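Putative glycosyltransferase (GalT1) (Streptococcus parasanguinis, PDB 4PHR) probably transfers a sugar from a UDP-linked donor, this chain being the GT-D-fold glycosyltransferase domain of a longer protein and binding UDP with manganese. Local coordinates at residues D147-E152 against R199-M204; R173-S178 against E270-R275; E141-K146 against D163-A168; H28-R33 against Y221-L226. All coordinates share one frame; numbering follows the deposited sequence.

Contact 1 (D147-E152 against R199-M204); sequences DLLIVE and RLILVM. With UDP (uridine-5'-diphosphate), chain B.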
# COMPACT_ATOMS: atom_id res chain seq x y z
N ASP A 147 13.38 -9.26 -11.28
CA ASP A 147 12.47 -10.40 -11.20
C ASP A 147 11.56 -10.19 -10.01
O ASP A 147 12.03 -9.99 -8.89
CB ASP A 147 13.25 -11.70 -11.04
CG ASP A 147 14.09 -12.04 -12.27
OD1 ASP A 147 13.51 -12.12 -13.38
OD2 ASP A 147 15.31 -12.20 -12.12
N LEU A 148 10.25 -10.22 -10.25
CA LEU A 148 9.28 -9.88 -9.22
C LEU A 148 8.55 -11.08 -8.66
O LEU A 148 8.23 -12.03 -9.39
CB LEU A 148 8.22 -8.92 -9.77
CG LEU A 148 8.73 -7.58 -10.30
CD1 LEU A 148 7.57 -6.76 -10.86
CD2 LEU A 148 9.47 -6.85 -9.19
N LEU A 149 8.27 -11.03 -7.36
CA LEU A 149 7.26 -11.88 -6.76
C LEU A 149 6.16 -10.95 -6.26
O LEU A 149 6.41 -10.13 -5.38
CB LEU A 149 7.85 -12.69 -5.60
CG LEU A 149 6.86 -13.58 -4.84
CD1 LEU A 149 6.20 -14.60 -5.76
CD2 LEU A 149 7.55 -14.28 -3.68
N ILE A 150 4.98 -11.05 -6.84
CA ILE A 150 3.86 -10.22 -6.43
C ILE A 150 2.92 -11.06 -5.59
O ILE A 150 2.46 -12.11 -6.02
CB ILE A 150 3.10 -9.65 -7.65
CG1 ILE A 150 4.01 -8.73 -8.48
CG2 ILE A 150 1.81 -8.95 -7.21
CD1 ILE A 150 3.35 -8.19 -9.73
N VAL A 151 2.67 -10.59 -4.37
CA VAL A 151 1.77 -11.27 -3.45
C VAL A 151 0.54 -10.38 -3.35
O VAL A 151 0.64 -9.25 -2.88
CB VAL A 151 2.42 -11.46 -2.06
CG1 VAL A 151 1.49 -12.24 -1.12
CG2 VAL A 151 3.77 -12.17 -2.19
N GLU A 152 -0.59 -10.87 -3.85
CA GLU A 152 -1.79 -10.04 -3.98
C GLU A 152 -3.01 -10.94 -3.89
O GLU A 152 -2.89 -12.17 -3.87
CB GLU A 152 -1.78 -9.30 -5.32
CG GLU A 152 -1.81 -10.25 -6.51
CD GLU A 152 -1.88 -9.55 -7.86
OE1 GLU A 152 -1.83 -8.30 -7.90
OE2 GLU A 152 -2.00 -10.27 -8.88
N ARG A 199 14.31 -12.44 -6.00
CA ARG A 199 13.21 -11.60 -6.46
C ARG A 199 12.96 -10.42 -5.53
O ARG A 199 13.16 -10.50 -4.32
CB ARG A 199 11.93 -12.42 -6.61
CG ARG A 199 12.01 -13.42 -7.75
CD ARG A 199 10.72 -14.21 -7.99
NE ARG A 199 11.00 -15.15 -9.08
CZ ARG A 199 10.81 -14.89 -10.37
NH1 ARG A 199 10.24 -13.75 -10.76
NH2 ARG A 199 11.17 -15.79 -11.27
N LEU A 200 12.52 -9.31 -6.12
CA LEU A 200 11.97 -8.21 -5.34
C LEU A 200 10.51 -8.55 -5.07
O LEU A 200 9.78 -8.96 -5.98
CB LEU A 200 12.07 -6.92 -6.16
CG LEU A 200 11.38 -5.67 -5.62
CD1 LEU A 200 12.02 -5.24 -4.31
CD2 LEU A 200 11.46 -4.53 -6.64
N ILE A 201 10.08 -8.39 -3.83
CA ILE A 201 8.72 -8.78 -3.45
C ILE A 201 7.84 -7.54 -3.39
O ILE A 201 8.20 -6.56 -2.74
CB ILE A 201 8.70 -9.50 -2.08
CG1 ILE A 201 9.70 -10.67 -2.06
CG2 ILE A 201 7.30 -9.97 -1.73
CD1 ILE A 201 9.93 -11.26 -0.67
N LEU A 202 6.71 -7.56 -4.09
CA LEU A 202 5.73 -6.48 -4.06
C LEU A 202 4.47 -7.06 -3.46
O LEU A 202 4.05 -8.15 -3.84
CB LEU A 202 5.42 -5.97 -5.47
CG LEU A 202 6.61 -5.51 -6.32
CD1 LEU A 202 6.13 -4.98 -7.67
CD2 LEU A 202 7.45 -4.48 -5.58
N VAL A 203 3.87 -6.34 -2.51
CA VAL A 203 2.72 -6.89 -1.80
C VAL A 203 1.54 -5.94 -1.89
O VAL A 203 1.66 -4.75 -1.59
CB VAL A 203 3.06 -7.15 -0.31
CG1 VAL A 203 1.93 -7.94 0.34
CG2 VAL A 203 4.38 -7.90 -0.19
N MET A 204 0.38 -6.47 -2.30
CA MET A 204 -0.86 -5.71 -2.42
C MET A 204 -1.92 -6.53 -1.68
O MET A 204 -2.59 -7.37 -2.28
CB MET A 204 -1.24 -5.49 -3.89
CG MET A 204 -0.22 -4.69 -4.70
SD MET A 204 1.25 -5.66 -5.16
CE MET A 204 1.75 -4.86 -6.68
N1 UDP B . -6.41 -7.09 -0.46
C2 UDP B . -6.48 -8.45 -0.64
N3 UDP B . -6.83 -9.26 0.42
C4 UDP B . -7.10 -8.73 1.65
C5 UDP B . -7.03 -7.35 1.84
C6 UDP B . -6.82 -6.55 0.72
O2 UDP B . -6.26 -8.95 -1.74
O4 UDP B . -7.38 -9.50 2.57
C1' UDP B . -5.96 -6.26 -1.59
C2' UDP B . -6.96 -5.44 -2.36
O2' UDP B . -7.63 -6.24 -3.31
C3' UDP B . -6.05 -4.42 -3.00
C4' UDP B . -4.98 -4.21 -1.95
O4' UDP B . -5.09 -5.30 -1.03
O3' UDP B . -5.44 -4.97 -4.15
C5' UDP B . -5.14 -2.87 -1.23
O5' UDP B . -4.15 -2.79 -0.21
PA UDP B . -4.06 -1.52 0.78
O1A UDP B . -5.26 -1.47 1.64
O2A UDP B . -2.76 -1.65 1.49
O3A UDP B . -4.08 -0.29 -0.27
PB UDP B . -3.87 1.32 -0.10
O1B UDP B . -5.23 1.92 -0.21
O2B UDP B . -3.01 1.67 -1.25
O3B UDP B . -3.25 1.59 1.24

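Contact 2 (R173-S178 against E270-R275); sequences RLVCPS and EQIVAR. With UDP (uridine-5'-diphosphate), chain B.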
# COMPACT_ATOMS: atom_id res chain seq x y z
N ARG A 173 3.45 -14.74 -9.28
CA ARG A 173 2.40 -14.24 -8.39
C ARG A 173 1.97 -15.31 -7.40
O ARG A 173 1.75 -16.46 -7.77
CB ARG A 173 1.16 -13.80 -9.18
CG ARG A 173 1.41 -12.69 -10.17
CD ARG A 173 0.17 -12.32 -10.99
NE ARG A 173 0.54 -11.39 -12.05
CZ ARG A 173 0.31 -10.09 -12.04
NH1 ARG A 173 -0.35 -9.51 -11.04
NH2 ARG A 173 0.73 -9.36 -13.07
N LEU A 174 1.84 -14.90 -6.15
CA LEU A 174 1.22 -15.73 -5.13
C LEU A 174 -0.15 -15.12 -4.88
O LEU A 174 -0.25 -14.00 -4.38
CB LEU A 174 2.06 -15.71 -3.85
CG LEU A 174 1.70 -16.64 -2.69
CD1 LEU A 174 1.75 -18.10 -3.15
CD2 LEU A 174 2.63 -16.41 -1.50
N VAL A 175 -1.20 -15.83 -5.27
CA VAL A 175 -2.53 -15.24 -5.27
C VAL A 175 -3.29 -15.68 -4.03
O VAL A 175 -3.55 -16.87 -3.84
CB VAL A 175 -3.30 -15.58 -6.56
CG1 VAL A 175 -4.69 -14.98 -6.53
CG2 VAL A 175 -2.52 -15.08 -7.77
N CYS A 176 -3.63 -14.71 -3.20
CA CYS A 176 -4.19 -14.93 -1.88
C CYS A 176 -5.66 -14.53 -1.84
O CYS A 176 -6.20 -14.02 -2.83
CB CYS A 176 -3.40 -14.10 -0.87
SG CYS A 176 -1.60 -14.44 -0.90
N PRO A 177 -6.32 -14.73 -0.68
CA PRO A 177 -7.73 -14.33 -0.63
C PRO A 177 -7.91 -12.83 -0.78
O PRO A 177 -7.08 -12.05 -0.29
CB PRO A 177 -8.16 -14.79 0.77
CG PRO A 177 -7.24 -15.92 1.09
CD PRO A 177 -5.91 -15.48 0.52
N SER A 178 -8.97 -12.43 -1.48
CA SER A 178 -9.28 -11.02 -1.69
C SER A 178 -9.84 -10.35 -0.45
O SER A 178 -9.91 -9.13 -0.37
CB SER A 178 -10.26 -10.86 -2.85
OG SER A 178 -11.46 -11.55 -2.58
N GLU A 270 -0.29 -17.86 -16.28
CA GLU A 270 1.03 -18.49 -16.33
C GLU A 270 2.00 -17.90 -15.30
O GLU A 270 3.00 -18.53 -14.95
CB GLU A 270 1.60 -18.40 -17.74
CG GLU A 270 0.86 -19.28 -18.75
CD GLU A 270 1.20 -18.96 -20.19
OE1 GLU A 270 1.75 -17.86 -20.45
OE2 GLU A 270 0.91 -19.80 -21.07
N GLN A 271 1.70 -16.71 -14.80
CA GLN A 271 2.52 -16.10 -13.75
C GLN A 271 2.20 -16.63 -12.36
O GLN A 271 3.00 -16.50 -11.44
CB GLN A 271 2.37 -14.57 -13.78
CG GLN A 271 2.94 -13.92 -15.02
CD GLN A 271 2.59 -12.44 -15.16
OE1 GLN A 271 1.77 -11.91 -14.41
NE2 GLN A 271 3.23 -11.77 -16.11
N ILE A 272 1.02 -17.23 -12.19
CA ILE A 272 0.58 -17.68 -10.88
C ILE A 272 1.35 -18.92 -10.42
O ILE A 272 1.35 -19.95 -11.09
CB ILE A 272 -0.94 -17.97 -10.84
CG1 ILE A 272 -1.74 -16.71 -11.19
CG2 ILE A 272 -1.35 -18.57 -9.48
CD1 ILE A 272 -3.23 -16.94 -11.27
N VAL A 273 2.03 -18.80 -9.28
CA VAL A 273 2.78 -19.93 -8.75
C VAL A 273 1.90 -20.82 -7.87
O VAL A 273 1.99 -22.04 -7.92
CB VAL A 273 4.02 -19.48 -7.95
CG1 VAL A 273 4.88 -18.56 -8.79
CG2 VAL A 273 3.62 -18.81 -6.66
N ALA A 274 1.04 -20.19 -7.07
CA ALA A 274 0.09 -20.92 -6.25
C ALA A 274 -1.05 -20.01 -5.83
O ALA A 274 -0.90 -18.79 -5.83
CB ALA A 274 0.79 -21.51 -5.02
N ARG A 275 -2.17 -20.62 -5.48
CA ARG A 275 -3.30 -19.92 -4.90
C ARG A 275 -3.45 -20.37 -3.45
O ARG A 275 -3.33 -21.56 -3.15
CB ARG A 275 -4.59 -20.24 -5.65
CG ARG A 275 -4.67 -19.68 -7.06
CD ARG A 275 -6.07 -19.90 -7.63
NE ARG A 275 -6.25 -19.29 -8.94
CZ ARG A 275 -6.76 -18.07 -9.15
NH1 ARG A 275 -7.13 -17.32 -8.12
NH2 ARG A 275 -6.89 -17.62 -10.39
N1 UDP B . -6.41 -7.09 -0.46
C2 UDP B . -6.48 -8.45 -0.64
N3 UDP B . -6.83 -9.26 0.42
C4 UDP B . -7.10 -8.73 1.65
C5 UDP B . -7.03 -7.35 1.84
C6 UDP B . -6.82 -6.55 0.72
O2 UDP B . -6.26 -8.95 -1.74
O4 UDP B . -7.38 -9.50 2.57
C1' UDP B . -5.96 -6.26 -1.59
C2' UDP B . -6.96 -5.44 -2.36
O2' UDP B . -7.63 -6.24 -3.31
C3' UDP B . -6.05 -4.42 -3.00
C4' UDP B . -4.98 -4.21 -1.95
O4' UDP B . -5.09 -5.30 -1.03
O3' UDP B . -5.44 -4.97 -4.15
C5' UDP B . -5.14 -2.87 -1.23
O5' UDP B . -4.15 -2.79 -0.21
PA UDP B . -4.06 -1.52 0.78
O1A UDP B . -5.26 -1.47 1.64
O2A UDP B . -2.76 -1.65 1.49
O3A UDP B . -4.08 -0.29 -0.27
PB UDP B . -3.87 1.32 -0.10
O1B UDP B . -5.23 1.92 -0.21
O2B UDP B . -3.01 1.67 -1.25
O3B UDP B . -3.25 1.59 1.24
O HOH W 1 -6.55 -17.26 -5.17

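Contact 3 (E141-K146 against D163-A168); sequences ELWRGK and DLFVAA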
# COMPACT_ATOMS: atom_id res chain seq x y z
N GLU A 141 10.80 2.64 -11.78
CA GLU A 141 12.23 2.40 -11.64
C GLU A 141 12.54 1.41 -10.52
O GLU A 141 13.62 0.82 -10.49
CB GLU A 141 13.01 3.71 -11.47
CG GLU A 141 13.01 4.59 -12.71
CD GLU A 141 13.59 3.90 -13.94
OE1 GLU A 141 14.49 3.06 -13.78
OE2 GLU A 141 13.13 4.20 -15.06
N LEU A 142 11.60 1.23 -9.59
CA LEU A 142 11.78 0.25 -8.53
C LEU A 142 11.89 -1.17 -9.07
O LEU A 142 12.61 -2.00 -8.52
CB LEU A 142 10.65 0.33 -7.50
CG LEU A 142 10.56 1.61 -6.67
CD1 LEU A 142 9.33 1.58 -5.77
CD2 LEU A 142 11.82 1.79 -5.84
N TRP A 143 11.17 -1.46 -10.15
CA TRP A 143 11.10 -2.83 -10.66
C TRP A 143 11.68 -3.03 -12.06
O TRP A 143 11.72 -4.15 -12.55
CB TRP A 143 9.68 -3.39 -10.57
CG TRP A 143 8.62 -2.53 -11.19
CD1 TRP A 143 8.33 -2.40 -12.52
CD2 TRP A 143 7.68 -1.71 -10.49
NE1 TRP A 143 7.28 -1.53 -12.69
CE2 TRP A 143 6.86 -1.10 -11.46
CE3 TRP A 143 7.46 -1.43 -9.14
CZ2 TRP A 143 5.83 -0.22 -11.12
CZ3 TRP A 143 6.43 -0.56 -8.80
CH2 TRP A 143 5.63 0.03 -9.79
N ARG A 144 12.17 -1.97 -12.69
CA ARG A 144 12.76 -2.11 -14.01
C ARG A 144 13.93 -3.08 -13.94
O ARG A 144 14.84 -2.90 -13.14
CB ARG A 144 13.23 -0.76 -14.56
CG ARG A 144 13.90 -0.88 -15.93
CD ARG A 144 14.65 0.38 -16.34
NE ARG A 144 13.77 1.41 -16.88
CZ ARG A 144 13.38 1.46 -18.15
NH1 ARG A 144 13.77 0.54 -19.02
NH2 ARG A 144 12.58 2.45 -18.55
N GLY A 145 13.90 -4.11 -14.78
CA GLY A 145 14.96 -5.10 -14.83
C GLY A 145 15.00 -6.07 -13.67
O GLY A 145 15.95 -6.83 -13.52
N LYS A 146 13.96 -6.06 -12.84
CA LYS A 146 13.93 -6.94 -11.68
C LYS A 146 13.05 -8.15 -11.93
O LYS A 146 12.07 -8.08 -12.68
CB LYS A 146 13.42 -6.20 -10.44
CG LYS A 146 14.22 -4.96 -10.07
CD LYS A 146 15.65 -5.31 -9.70
CE LYS A 146 16.31 -4.17 -8.94
NZ LYS A 146 16.36 -2.92 -9.74
N ASP A 163 0.44 -1.61 -18.71
CA ASP A 163 1.90 -1.74 -18.85
C ASP A 163 2.69 -1.39 -17.59
O ASP A 163 3.89 -1.15 -17.65
CB ASP A 163 2.41 -0.92 -20.05
CG ASP A 163 2.24 0.57 -19.87
OD1 ASP A 163 1.78 1.00 -18.80
OD2 ASP A 163 2.59 1.33 -20.80
N LEU A 164 2.03 -1.39 -16.44
CA LEU A 164 2.69 -0.99 -15.20
C LEU A 164 4.01 -1.74 -14.94
O LEU A 164 5.02 -1.14 -14.57
CB LEU A 164 1.75 -1.16 -14.01
CG LEU A 164 2.26 -0.71 -12.64
CD1 LEU A 164 2.62 0.77 -12.65
CD2 LEU A 164 1.19 -1.00 -11.60
N PHE A 165 4.00 -3.06 -15.13
CA PHE A 165 5.17 -3.88 -14.86
C PHE A 165 5.88 -4.39 -16.11
O PHE A 165 6.62 -5.37 -16.05
CB PHE A 165 4.79 -5.09 -13.98
CG PHE A 165 4.18 -4.71 -12.66
CD1 PHE A 165 4.90 -3.97 -11.74
CD2 PHE A 165 2.90 -5.10 -12.33
CE1 PHE A 165 4.34 -3.62 -10.53
CE2 PHE A 165 2.34 -4.76 -11.10
CZ PHE A 165 3.06 -4.02 -10.21
N VAL A 166 5.69 -3.72 -17.24
CA VAL A 166 6.22 -4.25 -18.51
C VAL A 166 7.74 -4.43 -18.50
O VAL A 166 8.27 -5.34 -19.14
CB VAL A 166 5.77 -3.40 -19.73
CG1 VAL A 166 6.47 -2.05 -19.75
CG2 VAL A 166 6.05 -4.15 -21.02
N ALA A 167 8.44 -3.57 -17.76
CA ALA A 167 9.90 -3.60 -17.78
C ALA A 167 10.51 -4.52 -16.72
O ALA A 167 11.73 -4.65 -16.63
CB ALA A 167 10.47 -2.19 -17.69
N ALA A 168 9.66 -5.16 -15.92
CA ALA A 168 10.14 -6.20 -15.02
C ALA A 168 10.63 -7.38 -15.86
O ALA A 168 10.03 -7.72 -16.88
CB ALA A 168 9.02 -6.64 -14.10

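Contact 4 (H28-R33 against Y221-L226); sequences HASVVR and YQAIDL. With UDP (uridine-5'-diphosphate), chain B.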
# COMPACT_ATOMS: atom_id res chain seq x y z
N HIS A 28 17.54 0.71 -0.90
CA HIS A 28 16.98 -0.60 -1.21
C HIS A 28 16.12 -1.09 -0.04
O HIS A 28 16.19 -2.26 0.35
CB HIS A 28 18.09 -1.62 -1.52
CG HIS A 28 19.07 -1.14 -2.54
ND1 HIS A 28 20.35 -0.77 -2.22
CD2 HIS A 28 18.94 -0.97 -3.88
CE1 HIS A 28 20.99 -0.40 -3.32
NE2 HIS A 28 20.15 -0.51 -4.34
N ALA A 29 15.32 -0.19 0.50
CA ALA A 29 14.54 -0.47 1.70
C ALA A 29 13.24 -1.21 1.41
O ALA A 29 12.63 -1.03 0.36
CB ALA A 29 14.24 0.82 2.45
N SER A 30 12.82 -2.03 2.36
CA SER A 30 11.44 -2.50 2.38
C SER A 30 10.53 -1.32 2.73
O SER A 30 11.01 -0.29 3.23
CB SER A 30 11.27 -3.61 3.41
OG SER A 30 11.92 -4.79 2.99
N VAL A 31 9.24 -1.46 2.49
CA VAL A 31 8.30 -0.38 2.75
C VAL A 31 7.03 -0.95 3.34
O VAL A 31 6.44 -1.86 2.76
CB VAL A 31 7.93 0.38 1.46
CG1 VAL A 31 6.98 1.54 1.80
CG2 VAL A 31 9.17 0.90 0.76
N VAL A 32 6.61 -0.41 4.48
CA VAL A 32 5.31 -0.74 5.05
C VAL A 32 4.51 0.55 5.17
O VAL A 32 5.03 1.58 5.62
CB VAL A 32 5.46 -1.46 6.42
CG1 VAL A 32 6.19 -0.59 7.43
CG2 VAL A 32 4.12 -1.88 6.96
N ARG A 33 3.25 0.51 4.75
CA ARG A 33 2.42 1.72 4.75
C ARG A 33 1.23 1.58 5.71
O ARG A 33 0.53 0.58 5.70
CB ARG A 33 1.90 2.04 3.33
CG ARG A 33 2.99 2.18 2.24
CD ARG A 33 2.37 2.33 0.82
NE ARG A 33 1.46 1.22 0.62
CZ ARG A 33 0.15 1.22 0.84
NH1 ARG A 33 -0.52 2.36 1.09
NH2 ARG A 33 -0.51 0.08 0.76
N TYR A 221 14.79 -9.84 3.33
CA TYR A 221 14.27 -9.55 2.00
C TYR A 221 13.85 -8.09 1.86
O TYR A 221 13.42 -7.47 2.82
CB TYR A 221 13.06 -10.43 1.70
CG TYR A 221 13.37 -11.91 1.60
CD1 TYR A 221 13.90 -12.45 0.44
CD2 TYR A 221 13.14 -12.76 2.68
CE1 TYR A 221 14.19 -13.79 0.35
CE2 TYR A 221 13.43 -14.10 2.59
CZ TYR A 221 13.95 -14.62 1.43
OH TYR A 221 14.24 -15.96 1.34
N GLN A 222 13.98 -7.56 0.65
CA GLN A 222 13.34 -6.29 0.32
C GLN A 222 11.93 -6.57 -0.19
O GLN A 222 11.73 -7.24 -1.21
CB GLN A 222 14.13 -5.50 -0.73
CG GLN A 222 13.53 -4.12 -0.97
CD GLN A 222 14.20 -3.35 -2.10
OE1 GLN A 222 15.00 -3.89 -2.86
NE2 GLN A 222 13.84 -2.07 -2.22
N ALA A 223 10.95 -6.05 0.55
CA ALA A 223 9.55 -6.24 0.20
C ALA A 223 8.85 -4.89 0.29
O ALA A 223 9.03 -4.15 1.26
CB ALA A 223 8.90 -7.25 1.12
N ILE A 224 8.05 -4.58 -0.73
CA ILE A 224 7.43 -3.27 -0.84
C ILE A 224 5.91 -3.37 -0.86
O ILE A 224 5.32 -3.99 -1.75
CB ILE A 224 7.91 -2.53 -2.11
CG1 ILE A 224 9.45 -2.46 -2.14
CG2 ILE A 224 7.32 -1.13 -2.20
CD1 ILE A 224 10.00 -1.78 -3.38
N ASP A 225 5.28 -2.77 0.13
CA ASP A 225 3.83 -2.72 0.25
C ASP A 225 3.29 -1.67 -0.73
O ASP A 225 3.49 -0.47 -0.51
CB ASP A 225 3.53 -2.31 1.70
CG ASP A 225 2.09 -1.98 1.96
OD1 ASP A 225 1.22 -2.19 1.08
OD2 ASP A 225 1.81 -1.52 3.10
N LEU A 226 2.65 -2.12 -1.82
CA LEU A 226 2.18 -1.20 -2.86
C LEU A 226 0.66 -1.05 -2.97
O LEU A 226 0.17 -0.30 -3.82
CB LEU A 226 2.74 -1.59 -4.23
CG LEU A 226 4.23 -1.31 -4.47
CD1 LEU A 226 4.65 -1.78 -5.86
CD2 LEU A 226 4.53 0.17 -4.27
N1 UDP B . -6.41 -7.09 -0.46
C2 UDP B . -6.48 -8.45 -0.64
N3 UDP B . -6.83 -9.26 0.42
C4 UDP B . -7.10 -8.73 1.65
C5 UDP B . -7.03 -7.35 1.84
C6 UDP B . -6.82 -6.55 0.72
O2 UDP B . -6.26 -8.95 -1.74
O4 UDP B . -7.38 -9.50 2.57
C1' UDP B . -5.96 -6.26 -1.59
C2' UDP B . -6.96 -5.44 -2.36
O2' UDP B . -7.63 -6.24 -3.31
C3' UDP B . -6.05 -4.42 -3.00
C4' UDP B . -4.98 -4.21 -1.95
O4' UDP B . -5.09 -5.30 -1.03
O3' UDP B . -5.44 -4.97 -4.15
C5' UDP B . -5.14 -2.87 -1.23
O5' UDP B . -4.15 -2.79 -0.21
PA UDP B . -4.06 -1.52 0.78
O1A UDP B . -5.26 -1.47 1.64
O2A UDP B . -2.76 -1.65 1.49
O3A UDP B . -4.08 -0.29 -0.27
PB UDP B . -3.87 1.32 -0.10
O1B UDP B . -5.23 1.92 -0.21
O2B UDP B . -3.01 1.67 -1.25
O3B UDP B . -3.25 1.59 1.24

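Contact 1 (D147-E152 against R199-M204)
Leu148, Ile150, Leu202 and Met204 form an apolar row on one face of two parallel strands. Leu148, with CG anti to its carbonyl carbon (chi1 -60°), sends CD1 obliquely across to Leu202 CD1, 3.9 Å away, while its CD2 lies alongside Leu200 CD2. Further along, the Met204 chain bends at chi2 (76°), which sets SD 3.9 Å from Ile150 CG2. On the other face Val151 CG2 meets Ile201 CG2 at 4.2 Å, and helices 185-195 and 206-218 pack on this side. Between the two layers the backbones pair in register: Leu149 N donates to Leu200 O and Val151 N to Leu202 O, both at 2.9 Å and close to straight, the second nearly along the C=O axis (169°). At the polar edge the extended Arg199 chain runs past Leu149 CB, and NH1 donates to Leu148 O over 3.0 Å from above the carbonyl plane. Asp147 CB lies over one guanidinium face. Ser170 OG binds both Arg199 NH1 and Asp147 OD1, bridging two charged groups that do not themselves bond. This is the parallel-strand core of the five-stranded sheet in the GT-D fold, and the backbone carbonyl carbon of Met204 lies 3.5 Å from UDP O4'.

Contact 2 (R173-S178 against E270-R275)
Arg173 and Gln271 both place CG anti to the carbonyl carbon (chi1 -60° and -67°) and then run out extended, side by side and pointing the same way. Their flat ends lie nearly coplanar, 13° apart. Gln271 OE1 sits at the guanidinium edge and takes two bonds side-on, from Arg173 NE at 2.7 Å and from Arg173 NH2 at 3.1 Å, both in the amide carbonyl plane. With NH1 engaged by Glu152 and by Ser158 O, the guanidinium is fixed against rotation. The backbones are joined as parallel strands, Val273 N donating to Arg173 O at 2.8 Å and Val175 N to Ala274 O at 3.0 Å; the 272-275 strand thus forms an outermost strand of the five-stranded parallel sheet, following the weakly bonded end of helix 266-271. Val175 has CG1 anti to the backbone N, which turns CG2 obliquely onto Ile272 CG1, 3.9 Å away, and leaves CG1 alongside Arg275 NH1. That nitrogen donates to a water that in turn makes a weak bond to Val175 O. Leu174, with CG anti to its N, brings CD1 to Ala274 CB at 4.0 Å on the opposite face. Beyond the strand, Pro177 O accepts the uracil N3 of UDP at 2.9 Å, nearly straight.

Contact 3 (E141-K146 against D163-A168)
Trp143 holds CG in the crowded position between its backbone N and carbonyl carbon (chi1 52°), swinging the indole toward 163-168, where Phe165, with CG anti to its carbonyl carbon (chi1 -59°), turns its ring to meet it. The result is an edge-to-face (T-shaped) pair: CD1 and CE1 of Phe165 point at one indole face, ring centroids are 4.8 Å apart and the planes stand at 64°. The closest approach, Phe165 CD1 to Trp143 CE2 at 3.5 Å, falls toward the rim of the indole. Both rings also touch Leu202 of strand 200-204. At the indole edge Trp143 NE1 donates to Leu164 O over 3.0 Å, on a lone pair of that carbonyl, and Leu164 CD1 packs against CZ2 at 3.7 Å. The two segments belong to the loops that flank strand 147-153, one entering it and the other leading on to strand 170-176; the first closes with a type II turn, the second holds two successive type I turns (Asp163 to Val166, Phe165 to Ala168). In the type II turn Trp143-Lys146, Gly145 takes the positive-phi position, and its N donates almost straight to Ala167 O at 2.9 Å. The preceding Arg144 CG rests against Ala167 CB at 4.1 Å.

Contact 4 (H28-R33 against Y221-L226)
The contact belongs to the UDP site: it joins strand 30-33, an outer strand of the three-stranded parallel sheet, to strand 223-225, an outer strand of the five-stranded one, and ends at the diphosphate-binding Arg33. The backbones run the same way, linked by a single bridge in which Val31 N donates to Ala223 O and Asp225 N to Val31 O, each over 3.0 Å. Val31 CB and Ile224 CG2 pack obliquely beside it. Toward the strand starts, Ser30 OG receives Ala223 N at 2.9 Å and is also bonded to Thr217 OG1, while the extended Gln222 chain carries NE2 to Ala29 O. At the other end Arg33 bends at chi3 (-53°) and grips Asp225 side-on: NE donates to Asp225 O at 2.9 Å, and NH2 forms a salt bridge with OD1, also 2.9 Å. The guanidinium and carboxylate cross steeply, planes 63° apart, so OD1 is met from above its plane. Asp225 OD2 accepts Arg33 N and is salt-bridged to Lys210. Asp225, through its carboxylate and its backbone O, is positioned to orient the guanidinium, whose NH1 donates to UDP O3B at 2.8 Å and whose NH2 reaches O3B at 3.2 Å and O2A weakly. Buried between two cations, Asp225 is probably ionised; its charge would offset the nearby like charges of Arg33 and Lys210, while the two cations would favour the phosphate oxygens.

Contacts 1, 2 and 4 all reach the five-stranded parallel sheet and all touch UDP, from different parts of it: 28-33 meets the phosphates, 199-204 the ribose and 173-178 the uracil. Contacts 1 and 2 adjoin through neighbouring strands, with a salt bridge from Glu152 OE2 to Arg173 NH1 of 2.8 Å. Contacts 1 and 4 meet where Ile201 O lies 2.8 Å from Ile224 N, a probable hydrogen bond. Contact 3 sits on the sheet, Phe165 CE1 being 3.6 Å from Leu202 CD1, and reaches contact 4 through Trp143 and Leu226. Contacts 2 and 4, with centres about 19 Å apart, do not touch.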